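Local coordinates for spondin-1 (Homo sapiens, PDB 2ZOU), which is a secreted extracellular-matrix glycoprotein, also called F-spondin, that probably takes part in cell adhesion, its reeler domain being a beta-sandwich, at residues 30-35 with 39-44; 85-88 with 94-97; 121-126 with 134-139. All blocks are in the same frame, centred on the assembly; numbering follows the deposited sequence. Where two conformers were deposited one is given.

Interaction 1 of 3, residues 30-35 with 39-44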
ATOM      1  N   GLY A  30       7.136  13.187  -1.311  1.00 10.24           N
ATOM      2  CA  GLY A  30       6.680  14.559  -1.149  1.00 10.08           C
ATOM      3  C   GLY A  30       5.874  14.765   0.126  1.00 10.98           C
ATOM      4  O   GLY A  30       5.478  15.889   0.400  1.00 10.91           O
ATOM      5  N   ASP A  31       5.623  13.681   0.883  1.00 11.23           N
ATOM      6  CA  ASP A  31       4.930  13.797   2.186  1.00 12.34           C
ATOM      7  C   ASP A  31       3.678  14.696   2.135  1.00 11.95           C
ATOM      8  O   ASP A  31       3.577  15.694   2.859  1.00 11.96           O
ATOM      9  CB  ASP A  31       5.908  14.314   3.247  1.00 11.82           C
ATOM     10  CG  ASP A  31       7.080  13.377   3.468  1.00 15.17           C
ATOM     11  OD1 ASP A  31       6.959  12.165   3.184  1.00 19.04           O
ATOM     12  OD2 ASP A  31       8.138  13.873   3.921  1.00 19.64           O
ATOM     13  N   PRO A  32       2.709  14.351   1.274  1.00 11.48           N
ATOM     14  CA  PRO A  32       1.492  15.178   1.200  1.00 12.21           C
ATOM     15  C   PRO A  32       0.688  15.165   2.501  1.00 12.72           C
ATOM     16  O   PRO A  32       0.615  14.135   3.169  1.00 13.91           O
ATOM     17  CB  PRO A  32       0.695  14.513   0.071  1.00 12.62           C
ATOM     18  CG  PRO A  32       1.192  13.116   0.038  1.00 12.39           C
ATOM     19  CD  PRO A  32       2.661  13.219   0.333  1.00 11.97           C
ATOM     20  N   ASP A  33       0.137  16.323   2.841  1.00 13.44           N
ATOM     21  CA  ASP A  33      -0.705  16.486   4.021  1.00 13.88           C
ATOM     22  C   ASP A  33      -2.129  15.983   3.773  1.00 14.20           C
ATOM     23  O   ASP A  33      -2.853  15.685   4.725  1.00 14.83           O
ATOM     24  CB  ASP A  33      -0.756  17.964   4.424  1.00 14.40           C
ATOM     25  CG  ASP A  33       0.485  18.427   5.174  1.00 16.61           C
ATOM     26  OD1 ASP A  33       1.317  17.588   5.581  1.00 19.70           O
ATOM     27  OD2 ASP A  33       0.601  19.654   5.374  1.00 21.16           O
ATOM     28  N   PHE A  34      -2.513  15.914   2.501  1.00 13.60           N
ATOM     29  CA  PHE A  34      -3.850  15.512   2.065  1.00 13.48           C
ATOM     30  C   PHE A  34      -3.741  15.087   0.616  1.00 13.40           C
ATOM     31  O   PHE A  34      -2.736  15.388  -0.025  1.00 13.83           O
ATOM     32  CB  PHE A  34      -4.844  16.675   2.179  1.00 14.36           C
ATOM     33  CG  PHE A  34      -4.408  17.940   1.486  1.00 15.57           C
ATOM     34  CD1 PHE A  34      -4.668  18.139   0.129  1.00 18.85           C
ATOM     35  CD2 PHE A  34      -3.764  18.950   2.202  1.00 17.04           C
ATOM     36  CE1 PHE A  34      -4.281  19.315  -0.517  1.00 19.33           C
ATOM     37  CE2 PHE A  34      -3.363  20.139   1.565  1.00 18.82           C
ATOM     38  CZ  PHE A  34      -3.628  20.317   0.202  1.00 17.73           C
ATOM     39  N   TYR A  35      -4.759  14.408   0.091  1.00 12.33           N
ATOM     40  CA  TYR A  35      -4.782  14.079  -1.344  1.00 11.64           C
ATOM     41  C   TYR A  35      -5.663  15.035  -2.133  1.00 11.49           C
ATOM     42  O   TYR A  35      -6.656  15.557  -1.607  1.00 11.75           O
ATOM     43  CB  TYR A  35      -5.184  12.612  -1.618  1.00 11.29           C
ATOM     44  CG  TYR A  35      -6.650  12.236  -1.384  1.00  9.93           C
ATOM     45  CD1 TYR A  35      -7.028  11.542  -0.236  1.00 11.06           C
ATOM     46  CD2 TYR A  35      -7.643  12.538  -2.329  1.00  9.96           C
ATOM     47  CE1 TYR A  35      -8.342  11.167  -0.025  1.00 10.61           C
ATOM     48  CE2 TYR A  35      -8.974  12.170  -2.114  1.00 11.23           C
ATOM     49  CZ  TYR A  35      -9.304  11.477  -0.972  1.00 10.94           C
ATOM     50  OH  TYR A  35     -10.631  11.133  -0.762  1.00 10.98           O
ATOM     51  N   THR A  39      -4.807  13.479  -8.717  1.00 11.84           N
ATOM     52  CA  THR A  39      -3.363  13.575  -8.640  1.00 11.47           C
ATOM     53  C   THR A  39      -2.743  12.184  -8.479  1.00 11.00           C
ATOM     54  O   THR A  39      -3.247  11.356  -7.704  1.00 10.60           O
ATOM     55  CB  THR A  39      -2.947  14.510  -7.503  1.00 12.21           C
ATOM     56  OG1 THR A  39      -3.314  15.850  -7.852  1.00 14.33           O
ATOM     57  CG2 THR A  39      -1.442  14.457  -7.275  1.00 12.70           C
ATOM     58  N   SER A  40      -1.659  11.946  -9.213  1.00 10.94           N
ATOM     59  CA  SER A  40      -0.855  10.739  -9.088  1.00 10.84           C
ATOM     60  C   SER A  40       0.226  10.938  -8.020  1.00 11.29           C
ATOM     61  O   SER A  40       1.007  11.902  -8.084  1.00 12.87           O
ATOM     62  CB  SER A  40      -0.191  10.378 -10.415  0.65 11.63           C
ATOM     63  OG  SER A  40      -1.146  10.048 -11.403  0.65 12.59           O
ATOM     64  N   TYR A  41       0.258  10.024  -7.054  1.00 10.11           N
ATOM     65  CA  TYR A  41       1.264  10.018  -5.991  1.00 10.03           C
ATOM     66  C   TYR A  41       2.155   8.806  -6.121  1.00 11.00           C
ATOM     67  O   TYR A  41       1.691   7.724  -6.500  1.00 12.09           O
ATOM     68  CB  TYR A  41       0.572  10.001  -4.616  1.00 10.28           C
ATOM     69  CG  TYR A  41      -0.237  11.248  -4.380  1.00  9.69           C
ATOM     70  CD1 TYR A  41       0.361  12.393  -3.868  1.00 10.13           C
ATOM     71  CD2 TYR A  41      -1.594  11.293  -4.710  1.00 10.28           C
ATOM     72  CE1 TYR A  41      -0.371  13.549  -3.670  1.00 10.14           C
ATOM     73  CE2 TYR A  41      -2.339  12.450  -4.539  1.00 10.09           C
ATOM     74  CZ  TYR A  41      -1.732  13.571  -3.990  1.00 10.24           C
ATOM     75  OH  TYR A  41      -2.497  14.709  -3.850  1.00 11.83           O
ATOM     76  N   ARG A  42       3.440   8.976  -5.828  1.00  9.59           N
ATOM     77  CA  ARG A  42       4.340   7.822  -5.862  1.00  9.96           C
ATOM     78  C   ARG A  42       4.469   7.236  -4.457  1.00  9.15           C
ATOM     79  O   ARG A  42       4.996   7.867  -3.537  1.00 10.08           O
ATOM     80  CB  ARG A  42       5.711   8.175  -6.464  1.00 10.10           C
ATOM     81  CG  ARG A  42       6.540   6.922  -6.763  1.00 10.06           C
ATOM     82  CD  ARG A  42       7.895   7.245  -7.369  1.00 10.42           C
ATOM     83  NE  ARG A  42       7.790   7.932  -8.651  1.00  9.71           N
ATOM     84  CZ  ARG A  42       8.351   7.517  -9.782  1.00 10.11           C
ATOM     85  NH1 ARG A  42       9.076   6.400  -9.809  1.00 10.99           N
ATOM     86  NH2 ARG A  42       8.194   8.247 -10.880  1.00 11.50           N
ATOM     87  N   VAL A  43       3.911   6.041  -4.300  1.00 10.18           N
ATOM     88  CA  VAL A  43       3.905   5.318  -3.037  1.00 10.41           C
ATOM     89  C   VAL A  43       5.122   4.391  -3.010  1.00 10.16           C
ATOM     90  O   VAL A  43       5.384   3.674  -3.976  1.00 10.98           O
ATOM     91  CB  VAL A  43       2.603   4.504  -2.844  1.00 11.08           C
ATOM     92  CG1 VAL A  43       2.613   3.761  -1.498  1.00 12.27           C
ATOM     93  CG2 VAL A  43       1.396   5.433  -2.921  1.00 11.53           C
ATOM     94  N   THR A  44       5.857   4.399  -1.901  1.00 10.14           N
ATOM     95  CA  THR A  44       7.046   3.567  -1.783  1.00 10.72           C
ATOM     96  C   THR A  44       6.962   2.691  -0.548  1.00 10.73           C
ATOM     97  O   THR A  44       6.435   3.100   0.504  1.00 11.24           O
ATOM     98  CB  THR A  44       8.316   4.423  -1.716  1.00 12.44           C
ATOM     99  OG1 THR A  44       8.291   5.204  -0.531  1.00 13.40           O
ATOM    100  CG2 THR A  44       8.417   5.344  -2.922  1.00 12.37           C
TER
HETATM  101  O   HOH W   1      -1.719  16.732  -2.426  1.00 30.84           O
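The loop carrying P32, F34 and Y35 faces Y41 on the strand at 40-44 without pairing with it; even the nearest CA atoms, those of Y35 and T39, are 7.4 Å apart. The Y41 side chain spans the gap. With CG anti to its own carbonyl carbon (chi1 -64°), the phenol reaches into the curve of the loop. P32 runs past it in the opposite sense, its CB 4.0 Å from Y41 CE1, while on the other flank of the ring Y35 CB lies 4.1 Å from Y41 CE2. P32 CB and Y35 CA both approach the ring obliquely. T39, two residues earlier on the same segment, lays its CG2 over one face of the ring, offset toward the rim. The hydroxyl ends up against the loop backbone, Y41 OH being 3.4 Å from Y35 CA. K36 N, just beyond the loop segment, hydrogen-bonds to this oxygen, and a water in the plane of the ring lies 2.6 Å from Y41 OH. That water donates to F34 O at 2.9 Å, so the phenol is tied to the loop twice, directly and through solvent. The Y35 ring turns from Y41, and its OH hydrogen-bonds to G118 O. The contact thus closes the connection from strand 24-28 to strand 40-47: Y41 also packs on V28 and pairs its backbone with W110 of strand 105-111, while Y35 reaches V120 of the other sheet.

Interaction 2 of 3, residues 85-88 with 94-97; sequences TQFM and AVTE
Q86 and T96 form the antiparallel hydrogen-bonded pair at the heart of this hairpin, clasped by two backbone bonds. T96 N donates to Q86 O over 2.8 Å, and Q86 N returns a bond to T96 O at 2.9 Å. A third bond, M88 N to A94 O at 2.9 Å, carries the pairing to the corner where the chain turns at A94. Between these bonds CA-H...O contacts fill in: F87, paired with V95, brings its CA to 3.3 Å from A94 O.

On one face the aliphatic parts of Q86 and T96 lie side by side, with Q86 CG 4.0 Å from T96 CG2. The M88 chain, bent at chi2 and chi3, crosses T96 at about a right angle; its CG sits 3.8 Å from both T96 CG2 and A94 CB. On the other face F87 slants across V95, placing F87 CE1 4.0 Å from V95 CG2, and T85 CB meets the other valine branch, CG1.

The next shell fixes these groups. V95 pairs its backbone with L58 of strand 55-62, and F77 of strand 76-79, in the opposing sheet, touches both F87 and V95. The T85 hydroxyl bonds to D81 O. OG1 of T96, turned anti to the backbone N (chi1 -166°), has F56 O and E97 OE1 as candidate acceptors, while E97 OE1 is also bonded to F56 N.

Between the two strands the hydrogen bonds are all main-chain, and the side chains meet largely through carbon; the polar ends of T85, T96 and E97 find partners outside the pair. The backbone thus sets the register, while F87 and V95, with T85, pack against strand 76-79 of the other sheet, consistent with this face looking into the sandwich.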
ATOM      1  N   THR A  85       6.564  -5.660  -9.596  1.00 17.94           N
ATOM      2  CA  THR A  85       5.233  -5.570  -9.011  1.00 17.11           C
ATOM      3  C   THR A  85       4.157  -5.993 -10.007  1.00 16.04           C
ATOM      4  O   THR A  85       4.333  -5.862 -11.221  1.00 16.23           O
ATOM      5  CB  THR A  85       4.921  -4.142  -8.548  1.00 17.22           C
ATOM      6  OG1 THR A  85       4.907  -3.268  -9.689  1.00 16.96           O
ATOM      7  CG2 THR A  85       5.957  -3.648  -7.517  1.00 17.97           C
ATOM      8  N   GLN A  86       3.046  -6.497  -9.483  1.00 14.84           N
ATOM      9  CA  GLN A  86       1.869  -6.829 -10.300  1.00 15.23           C
ATOM     10  C   GLN A  86       0.628  -6.763  -9.438  1.00 14.71           C
ATOM     11  O   GLN A  86       0.727  -6.677  -8.215  1.00 14.28           O
ATOM     12  CB  GLN A  86       1.999  -8.236 -10.893  1.00 15.41           C
ATOM     13  CG  GLN A  86       1.953  -9.349  -9.845  1.00 17.56           C
ATOM     14  CD  GLN A  86       1.964 -10.726 -10.476  1.00 18.04           C
ATOM     15  OE1 GLN A  86       2.877 -11.068 -11.223  1.00 22.06           O
ATOM     16  NE2 GLN A  86       0.935 -11.516 -10.199  1.00 22.40           N
ATOM     17  N   PHE A  87      -0.545  -6.797 -10.058  1.00 13.93           N
ATOM     18  CA  PHE A  87      -1.779  -6.945  -9.297  1.00 14.19           C
ATOM     19  C   PHE A  87      -2.007  -8.397  -8.902  1.00 15.04           C
ATOM     20  O   PHE A  87      -1.693  -9.309  -9.668  1.00 14.90           O
ATOM     21  CB  PHE A  87      -2.968  -6.372 -10.070  1.00 13.99           C
ATOM     22  CG  PHE A  87      -2.912  -4.885 -10.206  1.00 13.10           C
ATOM     23  CD1 PHE A  87      -3.274  -4.076  -9.132  1.00 16.70           C
ATOM     24  CD2 PHE A  87      -2.460  -4.294 -11.380  1.00 16.16           C
ATOM     25  CE1 PHE A  87      -3.202  -2.698  -9.223  1.00 16.32           C
ATOM     26  CE2 PHE A  87      -2.378  -2.895 -11.483  1.00 15.00           C
ATOM     27  CZ  PHE A  87      -2.744  -2.104 -10.397  1.00 14.91           C
ATOM     28  N   MET A  88      -2.555  -8.590  -7.702  1.00 16.09           N
ATOM     29  CA  MET A  88      -2.892  -9.914  -7.165  1.00 18.37           C
ATOM     30  C   MET A  88      -3.894 -10.639  -8.068  1.00 17.71           C
ATOM     31  O   MET A  88      -4.918 -10.064  -8.416  1.00 16.75           O
ATOM     32  CB  MET A  88      -3.543  -9.765  -5.790  1.00 18.49           C
ATOM     33  CG  MET A  88      -2.635  -9.668  -4.608  1.00 21.67           C
ATOM     34  SD  MET A  88      -3.432 -10.462  -3.185  1.00 23.74           S
ATOM     35  CE  MET A  88      -2.939 -12.140  -3.505  1.00 22.91           C
ATOM     36  N   ALA A  94      -5.273  -5.136  -5.262  1.00 13.45           N
ATOM     37  CA  ALA A  94      -4.070  -5.190  -4.430  1.00 13.38           C
ATOM     38  C   ALA A  94      -2.804  -5.311  -5.284  1.00 13.24           C
ATOM     39  O   ALA A  94      -2.787  -6.041  -6.286  1.00 12.86           O
ATOM     40  CB  ALA A  94      -4.161  -6.361  -3.443  1.00 13.49           C
ATOM     41  N   VAL A  95      -1.759  -4.575  -4.887  1.00 12.54           N
ATOM     42  CA  VAL A  95      -0.437  -4.681  -5.509  1.00 12.51           C
ATOM     43  C   VAL A  95       0.404  -5.693  -4.733  1.00 12.32           C
ATOM     44  O   VAL A  95       0.384  -5.715  -3.502  1.00 10.95           O
ATOM     45  CB  VAL A  95       0.294  -3.291  -5.561  1.00 12.50           C
ATOM     46  CG1 VAL A  95       1.583  -3.404  -6.338  1.00 14.05           C
ATOM     47  CG2 VAL A  95      -0.603  -2.239  -6.227  1.00 14.23           C
ATOM     48  N   THR A  96       1.154  -6.524  -5.441  1.00 11.61           N
ATOM     49  CA  THR A  96       1.987  -7.544  -4.813  1.00 12.66           C
ATOM     50  C   THR A  96       3.285  -7.728  -5.631  1.00 12.49           C
ATOM     51  O   THR A  96       3.449  -7.083  -6.673  1.00 12.72           O
ATOM     52  CB  THR A  96       1.201  -8.868  -4.623  0.65 12.68           C
ATOM     53  OG1 THR A  96       1.903  -9.739  -3.734  0.65 14.12           O
ATOM     54  CG2 THR A  96       0.957  -9.568  -5.966  0.65 12.06           C
ATOM     55  N   GLU A  97       4.211  -8.556  -5.150  1.00 13.33           N
ATOM     56  CA  GLU A  97       5.466  -8.813  -5.860  1.00 14.69           C
ATOM     57  C   GLU A  97       5.250  -9.665  -7.114  1.00 15.62           C
ATOM     58  O   GLU A  97       4.343 -10.501  -7.159  1.00 15.99           O
ATOM     59  CB  GLU A  97       6.533  -9.419  -4.919  1.00 14.42           C
ATOM     60  CG  GLU A  97       6.436 -10.926  -4.592  1.00 15.88           C
ATOM     61  CD  GLU A  97       5.249 -11.339  -3.719  1.00 16.10           C
ATOM     62  OE1 GLU A  97       4.654 -10.502  -3.011  1.00 16.15           O
ATOM     63  OE2 GLU A  97       4.901 -12.549  -3.742  1.00 19.80           O
TER

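Interaction 3 of 3, residues 121-126 with 134-139. With EDO (1,2-ethanediol), chain F; EDO (1,2-ethanediol), chain D.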
ATOM      1  N   ILE A 121      -6.815   5.017   3.661  1.00 10.30           N
ATOM      2  CA  ILE A 121      -5.703   4.378   4.364  1.00 10.63           C
ATOM      3  C   ILE A 121      -4.923   3.513   3.402  1.00 11.49           C
ATOM      4  O   ILE A 121      -5.438   2.511   2.883  1.00 11.36           O
ATOM      5  CB  ILE A 121      -6.182   3.473   5.533  1.00 10.72           C
ATOM      6  CG1 ILE A 121      -7.261   4.150   6.395  1.00 12.34           C
ATOM      7  CG2 ILE A 121      -4.982   3.040   6.373  1.00 11.75           C
ATOM      8  CD1 ILE A 121      -6.791   5.371   7.189  1.00 13.96           C
ATOM      9  N   LEU A 122      -3.674   3.910   3.155  1.00 11.93           N
ATOM     10  CA  LEU A 122      -2.746   3.105   2.389  1.00 12.84           C
ATOM     11  C   LEU A 122      -2.091   2.170   3.368  1.00 12.88           C
ATOM     12  O   LEU A 122      -1.581   2.636   4.381  1.00 13.98           O
ATOM     13  CB  LEU A 122      -1.675   3.992   1.743  1.00 13.59           C
ATOM     14  CG  LEU A 122      -2.191   5.036   0.743  1.00 15.19           C
ATOM     15  CD1 LEU A 122      -1.080   5.998   0.349  1.00 18.07           C
ATOM     16  CD2 LEU A 122      -2.711   4.328  -0.477  1.00 17.52           C
ATOM     17  N   LYS A 123      -2.091   0.877   3.065  1.00 11.99           N
ATOM     18  CA  LYS A 123      -1.636  -0.149   4.011  1.00 13.71           C
ATOM     19  C   LYS A 123      -0.852  -1.250   3.320  1.00 12.72           C
ATOM     20  O   LYS A 123      -1.220  -1.706   2.244  1.00 12.12           O
ATOM     21  CB  LYS A 123      -2.837  -0.812   4.694  1.00 15.18           C
ATOM     22  CG  LYS A 123      -3.397  -0.114   5.904  1.00 19.84           C
ATOM     23  CD  LYS A 123      -4.813  -0.581   6.181  1.00 22.99           C
ATOM     24  CE  LYS A 123      -4.863  -1.960   6.775  1.00 24.13           C
ATOM     25  NZ  LYS A 123      -6.234  -2.218   7.318  1.00 24.59           N
ATOM     26  N   ALA A 124       0.215  -1.710   3.965  1.00 11.81           N
ATOM     27  CA  ALA A 124       1.011  -2.790   3.425  1.00 11.21           C
ATOM     28  C   ALA A 124       1.288  -3.869   4.450  1.00 11.44           C
ATOM     29  O   ALA A 124       1.293  -3.624   5.653  1.00 11.66           O
ATOM     30  CB  ALA A 124       2.310  -2.254   2.873  1.00 11.61           C
ATOM     31  N   SER A 125       1.508  -5.068   3.935  1.00 11.39           N
ATOM     32  CA  SER A 125       1.971  -6.220   4.688  1.00 11.82           C
ATOM     33  C   SER A 125       3.202  -6.740   3.975  1.00 11.46           C
ATOM     34  O   SER A 125       3.273  -6.652   2.742  1.00 11.97           O
ATOM     35  CB  SER A 125       0.871  -7.280   4.708  0.65 11.43           C
ATOM     36  OG  SER A 125       1.341  -8.482   5.272  0.65 10.45           O
ATOM     37  N   ILE A 126       4.174  -7.278   4.713  1.00 11.27           N
ATOM     38  CA  ILE A 126       5.368  -7.848   4.071  1.00 11.96           C
ATOM     39  C   ILE A 126       5.748  -9.222   4.632  1.00 11.43           C
ATOM     40  O   ILE A 126       5.304  -9.604   5.721  1.00 11.04           O
ATOM     41  CB  ILE A 126       6.634  -6.906   4.105  1.00 13.67           C
ATOM     42  CG1 ILE A 126       7.225  -6.801   5.519  1.00 14.50           C
ATOM     43  CG2 ILE A 126       6.363  -5.528   3.432  1.00 14.85           C
ATOM     44  CD1 ILE A 126       8.280  -7.839   5.859  1.00 16.53           C
ATOM     45  N   PHE A 134      -1.098  -6.548   8.180  1.00 14.22           N
ATOM     46  CA  PHE A 134      -1.715  -5.220   8.078  1.00 14.38           C
ATOM     47  C   PHE A 134      -2.028  -4.674   9.467  1.00 15.30           C
ATOM     48  O   PHE A 134      -2.466  -5.417  10.350  1.00 15.25           O
ATOM     49  CB  PHE A 134      -3.045  -5.268   7.313  1.00 14.43           C
ATOM     50  CG  PHE A 134      -2.914  -5.526   5.836  1.00 13.87           C
ATOM     51  CD1 PHE A 134      -2.329  -4.576   4.998  1.00 14.54           C
ATOM     52  CD2 PHE A 134      -3.433  -6.686   5.273  1.00 14.81           C
ATOM     53  CE1 PHE A 134      -2.224  -4.796   3.628  1.00 13.60           C
ATOM     54  CE2 PHE A 134      -3.342  -6.917   3.905  1.00 14.59           C
ATOM     55  CZ  PHE A 134      -2.730  -5.960   3.075  1.00 13.96           C
ATOM     56  N   GLN A 135      -1.825  -3.376   9.659  1.00 15.35           N
ATOM     57  CA  GLN A 135      -2.159  -2.733  10.924  1.00 16.15           C
ATOM     58  C   GLN A 135      -2.947  -1.460  10.712  1.00 16.11           C
ATOM     59  O   GLN A 135      -2.831  -0.827   9.665  1.00 15.64           O
ATOM     60  CB  GLN A 135      -0.892  -2.421  11.707  1.00 16.84           C
ATOM     61  CG  GLN A 135      -0.160  -3.656  12.207  1.00 17.79           C
ATOM     62  CD  GLN A 135      -0.902  -4.415  13.286  1.00 21.44           C
ATOM     63  OE1 GLN A 135      -1.682  -3.844  14.056  1.00 22.18           O
ATOM     64  NE2 GLN A 135      -0.654  -5.722  13.352  1.00 21.89           N
ATOM     65  N   ASP A 136      -3.743  -1.078  11.713  1.00 16.63           N
ATOM     66  CA  ASP A 136      -4.546   0.139  11.625  1.00 17.35           C
ATOM     67  C   ASP A 136      -3.697   1.395  11.692  1.00 16.68           C
ATOM     68  O   ASP A 136      -4.052   2.414  11.096  1.00 17.30           O
ATOM     69  CB  ASP A 136      -5.639   0.173  12.707  1.00 17.37           C
ATOM     70  CG  ASP A 136      -6.735  -0.863  12.474  1.00 20.02           C
ATOM     71  OD1 ASP A 136      -6.804  -1.449  11.371  1.00 23.83           O
ATOM     72  OD2 ASP A 136      -7.546  -1.088  13.393  1.00 22.81           O
ATOM     73  N   GLU A 137      -2.573   1.299  12.404  1.00 16.88           N
ATOM     74  CA  GLU A 137      -1.589   2.371  12.526  1.00 16.72           C
ATOM     75  C   GLU A 137      -0.218   1.740  12.604  1.00 16.04           C
ATOM     76  O   GLU A 137      -0.071   0.616  13.077  1.00 16.88           O
ATOM     77  CB  GLU A 137      -1.829   3.183  13.795  1.00 17.78           C
ATOM     78  CG  GLU A 137      -2.979   4.147  13.681  1.00 21.42           C
ATOM     79  CD  GLU A 137      -3.268   4.850  14.989  1.00 24.20           C
ATOM     80  OE1 GLU A 137      -2.420   4.802  15.911  1.00 26.53           O
ATOM     81  OE2 GLU A 137      -4.353   5.453  15.093  1.00 26.93           O
ATOM     82  N   GLY A 138       0.791   2.464  12.141  1.00 14.47           N
ATOM     83  CA  GLY A 138       2.137   1.938  12.178  1.00 13.39           C
ATOM     84  C   GLY A 138       2.937   2.392  10.987  1.00 12.85           C
ATOM     85  O   GLY A 138       2.469   3.183  10.170  1.00 13.15           O
ATOM     86  N   SER A 139       4.150   1.872  10.880  1.00 11.64           N
ATOM     87  CA  SER A 139       5.042   2.347   9.841  1.00 10.67           C
ATOM     88  C   SER A 139       4.643   1.903   8.431  1.00 10.59           C
ATOM     89  O   SER A 139       5.108   2.489   7.457  1.00 10.50           O
ATOM     90  CB  SER A 139       6.489   1.956  10.161  1.00 11.36           C
ATOM     91  OG  SER A 139       6.642   0.551  10.252  1.00 11.20           O
TER
HETATM   92  C1  EDO F   6       1.973  -2.971   9.473  1.00 31.59           C
HETATM   93  O1  EDO F   6       1.779  -3.871   8.380  1.00 32.71           O
HETATM   94  C2  EDO F   6       2.627  -3.668  10.655  1.00 32.01           C
HETATM   95  O2  EDO F   6       3.466  -2.748  11.355  1.00 31.00           O
HETATM   96  C1  EDO D   4       2.534 -11.223   3.382  1.00 27.25           C
HETATM   97  O1  EDO D   4       1.267 -10.727   3.829  1.00 28.24           O
HETATM   98  C2  EDO D   4       3.087 -10.299   2.305  1.00 27.34           C
HETATM   99  O2  EDO D   4       2.153 -10.195   1.219  1.00 25.76           O
HETATM  100  O   HOH W   2      -5.577  -3.318   9.720  1.00 27.15           O
HETATM  101  O   HOH W   3      -0.472  -2.107   7.347  1.00 13.62           O
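In the hairpin of strands 120-127 and 131-144, K123 and S125 meet F134 where the second strand leaves regular pairing. CB of S125 stands over the F134 ring 4.0 Å from its centroid and only 6° off the normal, a CH-pi contact. At the ring edge, K123 O lies 3.5 Å from F134 CE1. The lysine chain crosses the phenylalanine at about a right angle, with K123 CE 3.8 Å from F134 CB, and its bend at chi3 carries NZ along D136. The charges stop short of a salt bridge, K123 NZ to D136 OD1 being 4.2 Å; a water bridges them, accepting from K123 NZ at 2.7 Å and donating to D136 OD1 at 2.8 Å.

A second water does comparable work in the break. It donates to A124 O and accepts from Q135 N, probably in place of a direct inter-strand bond, before A124 pairs its backbone with L140 where the strand resumes. At this edge of the five-stranded sheet O1 of an ethanediol, probably from the crystallisation liquor, donates to S125 OG at 2.7 Å, and that serine also bonds to I132 O. The F134 ring lies across strand 120-127 and touches T57 and I59 of strand 55-62 beyond it.

From the N terminus the three contacts come in series, none enclosing or crossing another. Interaction 1 closes the connection from strand 24-28 into strand 40-47 of the four-stranded sheet. Interaction 2 follows after strand 76-79 and closes a hairpin whose turn holds C91, disulfide-bonded to C7. Interaction 3 closes the last hairpin, 120-127 with 131-144. The second and third both belong to the five-stranded sheet, at its two outer strands and on opposite sides of the chain's centre, with centres about 16 Å apart. Interactions 1 and 3 touch across the sandwich, V43 CG2 lying 4.1 Å from L122 CD1, a packing contact between the two sheets.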